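Local atomic coordinates of PlaB phospholipase (Legionella pneumophila, PDB entry 6ZTI), a protein that probably hydrolyses phospholipids as an alpha/beta-hydrolase virulence factor and binds NAD(H), which mediates the tetramerization that controls its activity. Residues Q203-D206 and Y211-E214. Residues are numbered along the deposited sequence; the frame is centred on the assembly and turned at random. Where two conformers were deposited one is given.
With SND (thionicotinamide-adenine-dinucleotide), chain H.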
ATOM      1  N   GLN B 203      24.074  16.137 -23.389  1.00 15.47           N
ATOM      2  CA  GLN B 203      23.567  17.360 -22.781  0.56 20.89           C
ATOM      3  C   GLN B 203      22.320  17.115 -21.948  1.00 18.68           C
ATOM      4  O   GLN B 203      21.962  17.964 -21.129  1.00 22.27           O
ATOM      5  CB  GLN B 203      23.232  18.400 -23.853  0.56 25.32           C
ATOM      6  CG  GLN B 203      24.401  18.872 -24.670  0.56 22.11           C
ATOM      7  CD  GLN B 203      24.061  20.102 -25.500  0.56 26.94           C
ATOM      8  OE1 GLN B 203      22.906  20.535 -25.547  0.56 28.86           O
ATOM      9  NE2 GLN B 203      25.069  20.676 -26.148  0.56 26.68           N
ATOM     10  N   PHE B 204      21.645  15.989 -22.148  1.00 19.26           N
ATOM     11  CA  PHE B 204      20.366  15.721 -21.508  1.00 26.46           C
ATOM     12  C   PHE B 204      20.449  14.494 -20.610  1.00 24.65           C
ATOM     13  O   PHE B 204      19.499  13.722 -20.489  1.00 30.10           O
ATOM     14  CB  PHE B 204      19.264  15.549 -22.553  1.00 32.14           C
ATOM     15  CG  PHE B 204      19.083  16.745 -23.455  1.00 30.53           C
ATOM     16  CD1 PHE B 204      19.495  18.012 -23.059  1.00 50.99           C
ATOM     17  CD2 PHE B 204      18.495  16.600 -24.703  1.00 54.07           C
ATOM     18  CE1 PHE B 204      19.330  19.113 -23.894  1.00 56.74           C
ATOM     19  CE2 PHE B 204      18.324  17.697 -25.540  1.00 46.52           C
ATOM     20  CZ  PHE B 204      18.743  18.953 -25.133  1.00 57.02           C
ATOM     21  N   TYR B 205      21.590  14.305 -19.965  1.00 18.70           N
ATOM     22  CA  TYR B 205      21.734  13.249 -18.973  1.00 18.51           C
ATOM     23  C   TYR B 205      21.208  13.747 -17.635  1.00 10.03           C
ATOM     24  O   TYR B 205      21.614  14.810 -17.161  1.00 12.78           O
ATOM     25  CB  TYR B 205      23.200  12.846 -18.847  1.00 12.61           C
ATOM     26  CG  TYR B 205      23.467  11.678 -17.927  1.00 10.91           C
ATOM     27  CD1 TYR B 205      23.065  10.395 -18.267  1.00  8.35           C
ATOM     28  CD2 TYR B 205      24.146  11.858 -16.731  1.00 10.56           C
ATOM     29  CE1 TYR B 205      23.313   9.322 -17.438  1.00  8.50           C
ATOM     30  CE2 TYR B 205      24.416  10.778 -15.892  1.00  9.65           C
ATOM     31  CZ  TYR B 205      23.994   9.514 -16.259  1.00  7.85           C
ATOM     32  OH  TYR B 205      24.249   8.442 -15.434  1.00 12.63           O
ATOM     33  N   ASP B 206      20.297  12.989 -17.038  1.00 10.94           N
ATOM     34  CA  ASP B 206      19.790  13.278 -15.698  1.00 13.38           C
ATOM     35  C   ASP B 206      20.643  12.487 -14.720  1.00 10.82           C
ATOM     36  O   ASP B 206      20.586  11.257 -14.707  1.00  9.66           O
ATOM     37  CB  ASP B 206      18.325  12.880 -15.568  1.00 11.99           C
ATOM     38  CG  ASP B 206      17.766  13.090 -14.168  1.00  9.29           C
ATOM     39  OD1 ASP B 206      18.476  13.587 -13.265  1.00 12.51           O
ATOM     40  OD2 ASP B 206      16.591  12.750 -13.966  1.00 17.20           O
ATOM     41  N   TYR B 211      19.388   5.738 -16.349  1.00  9.22           N
ATOM     42  CA  TYR B 211      18.772   5.214 -17.565  1.00 15.31           C
ATOM     43  C   TYR B 211      18.865   6.216 -18.717  1.00  7.18           C
ATOM     44  O   TYR B 211      18.936   5.822 -19.888  1.00  9.25           O
ATOM     45  CB  TYR B 211      17.304   4.865 -17.316  1.00 10.66           C
ATOM     46  CG  TYR B 211      17.027   3.548 -16.619  1.00  8.20           C
ATOM     47  CD1 TYR B 211      17.790   2.416 -16.859  1.00  7.83           C
ATOM     48  CD2 TYR B 211      15.969   3.445 -15.723  1.00  8.65           C
ATOM     49  CE1 TYR B 211      17.503   1.215 -16.215  1.00 11.32           C
ATOM     50  CE2 TYR B 211      15.684   2.270 -15.075  1.00 12.44           C
ATOM     51  CZ  TYR B 211      16.437   1.162 -15.319  1.00  8.61           C
ATOM     52  OH  TYR B 211      16.107   0.005 -14.661  1.00 13.09           O
ATOM     53  N   THR B 212      18.894   7.511 -18.410  1.00  6.15           N
ATOM     54  CA  THR B 212      18.959   8.508 -19.474  1.00  7.54           C
ATOM     55  C   THR B 212      20.295   8.513 -20.207  1.00  7.81           C
ATOM     56  O   THR B 212      20.436   9.257 -21.184  1.00  6.58           O
ATOM     57  CB  THR B 212      18.673   9.885 -18.906  1.00 10.11           C
ATOM     58  OG1 THR B 212      19.625  10.204 -17.887  1.00 11.21           O
ATOM     59  CG2 THR B 212      17.274   9.922 -18.311  1.00 15.88           C
ATOM     60  N   GLY B 213      21.277   7.728 -19.752  1.00  6.25           N
ATOM     61  CA  GLY B 213      22.528   7.545 -20.477  1.00  6.29           C
ATOM     62  C   GLY B 213      22.928   6.088 -20.667  1.00  8.99           C
ATOM     63  O   GLY B 213      24.093   5.794 -20.948  1.00 10.41           O
ATOM     64  N   GLU B 214      21.970   5.166 -20.549  1.00  8.39           N
ATOM     65  CA  GLU B 214      22.283   3.742 -20.516  1.00  5.15           C
ATOM     66  C   GLU B 214      22.894   3.273 -21.825  1.00  8.65           C
ATOM     67  O   GLU B 214      22.357   3.533 -22.909  1.00  6.08           O
ATOM     68  CB  GLU B 214      21.019   2.946 -20.226  1.00  4.81           C
ATOM     69  CG  GLU B 214      21.202   1.463 -20.093  1.00 15.35           C
ATOM     70  CD  GLU B 214      19.876   0.780 -19.859  1.00 15.43           C
ATOM     71  OE1 GLU B 214      18.944   1.006 -20.671  1.00 11.84           O
ATOM     72  OE2 GLU B 214      19.747   0.072 -18.837  1.00 12.54           O
TER
HETATM   73  PA  SND H 501      16.739   3.130  -6.640  1.00 16.30           P
HETATM   74  O1A SND H 501      16.844   1.883  -5.827  1.00 12.21           O
HETATM   75  O2A SND H 501      17.961   3.607  -7.374  1.00 15.14           O
HETATM   76  O5B SND H 501      16.235   4.402  -5.788  1.00 14.90           O
HETATM   77  C5B SND H 501      15.219   4.183  -4.800  1.00 14.87           C
HETATM   78  C4B SND H 501      14.576   5.515  -4.510  1.00 16.57           C
HETATM   79  O4B SND H 501      15.584   6.465  -4.083  1.00 14.02           O
HETATM   80  C3B SND H 501      13.865   6.155  -5.702  1.00 15.33           C
HETATM   81  O3B SND H 501      12.655   6.759  -5.264  1.00 18.28           O
HETATM   82  C2B SND H 501      14.874   7.199  -6.176  1.00 12.76           C
HETATM   83  O2B SND H 501      14.255   8.277  -6.858  1.00 16.60           O
HETATM   84  C1B SND H 501      15.455   7.650  -4.841  1.00 14.77           C
HETATM   85  N9A SND H 501      16.768   8.272  -4.946  1.00 11.74           N
HETATM   86  C8A SND H 501      17.963   7.643  -5.178  1.00 16.14           C
HETATM   87  N7A SND H 501      18.976   8.459  -5.339  1.00 13.66           N
HETATM   88  C5A SND H 501      18.406   9.718  -5.206  1.00  8.04           C
HETATM   89  C6A SND H 501      18.936  11.013  -5.331  1.00 16.50           C
HETATM   90  N6A SND H 501      20.230  11.265  -5.552  1.00 12.89           N
HETATM   91  N1A SND H 501      18.086  12.054  -5.197  1.00 15.49           N
HETATM   92  C2A SND H 501      16.803  11.805  -4.926  1.00 19.32           C
HETATM   93  N3A SND H 501      16.193  10.626  -4.771  1.00 18.68           N
HETATM   94  C4A SND H 501      17.052   9.616  -4.943  1.00 11.06           C
HETATM   95  O3  SND H 501      15.589   2.937  -7.719  1.00 13.98           O
HETATM   96  PN  SND H 501      14.903   3.875  -8.818  1.00 14.98           P
HETATM   97  O1N SND H 501      15.822   5.012  -9.067  1.00 16.47           O
HETATM   98  O2N SND H 501      13.517   4.136  -8.388  1.00 12.31           O
HETATM   99  O5D SND H 501      14.897   2.876 -10.075  1.00 21.78           O
HETATM  100  C5D SND H 501      13.770   2.001 -10.304  1.00 22.26           C
HETATM  101  C4D SND H 501      14.244   0.653 -10.806  1.00 22.86           C
HETATM  102  O4D SND H 501      15.106   0.823 -11.958  1.00 15.74           O
HETATM  103  C3D SND H 501      15.060  -0.187  -9.825  1.00 18.26           C
HETATM  104  O3D SND H 501      14.827  -1.565 -10.113  1.00 17.43           O
HETATM  105  C2D SND H 501      16.490   0.247 -10.149  1.00 16.59           C
HETATM  106  O2D SND H 501      17.486  -0.693  -9.756  1.00 17.83           O
HETATM  107  C1D SND H 501      16.393   0.335 -11.667  1.00 12.48           C
HETATM  108  N1N SND H 501      17.420   1.347 -12.192  1.00 18.21           N
HETATM  109  C2N SND H 501      17.048   2.636 -12.154  1.00 10.97           C
HETATM  110  C3N SND H 501      17.864   3.607 -12.699  1.00 10.19           C
HETATM  111  C7N SND H 501      17.393   5.015 -12.792  1.00 14.24           C
HETATM  112  S7N SND H 501      17.644   5.907 -14.172  1.00 24.03           S
HETATM  113  N7N SND H 501      16.743   5.498 -11.753  1.00 14.65           N
HETATM  114  C4N SND H 501      19.075   3.222 -13.261  1.00 11.95           C
HETATM  115  C5N SND H 501      19.446   1.889 -13.263  1.00 12.07           C
HETATM  116  C6N SND H 501      18.597   0.954 -12.718  1.00 19.91           C
HETATM  117  O   HOH W   1      19.513  11.062 -22.656  1.00 19.39           O
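Asp206 and Thr212 close a surface loop on itself by a backbone-to-side-chain hydrogen bond, in the connection between strand 191-197 and helix 223-226. Asp206 N donates to Thr212 OG1 over 3.0 Å, at an N-H...O angle of 157°. With chi1 at 59°, OG1 sits between Thr212's own N and carbonyl carbon and faces the other arm of the loop; it also donates to Asn209 O. Beside this bond the Tyr205 side chain crosses that of Thr212 at about a right angle, with CD1 3.5 Å from OG1. Its CE1 edge then meets the backbone of Gly213, whose N lies near the ring plane, 3.5 Å from CE1. A water donates to Thr212 O and, weakly, to Phe204 O. The Asp206 carboxylate accepts from Val208 N and Asn209 ND2, bonding to the intervening residues. Two dinucleotides gather here: Tyr205 OH bonds to phosphate oxygen O1A of one, while the thionicotinamide ring of another lies over one face of the Tyr211 ring, C3N offset toward that ring's rim. Tyr205 O accepts a hydrogen bond from Gln371 NE2 of the second subunit. Acceptor and donor at once, the Thr212 hydroxyl thus ties together a loop at the NAD(H)-binding subunit interface.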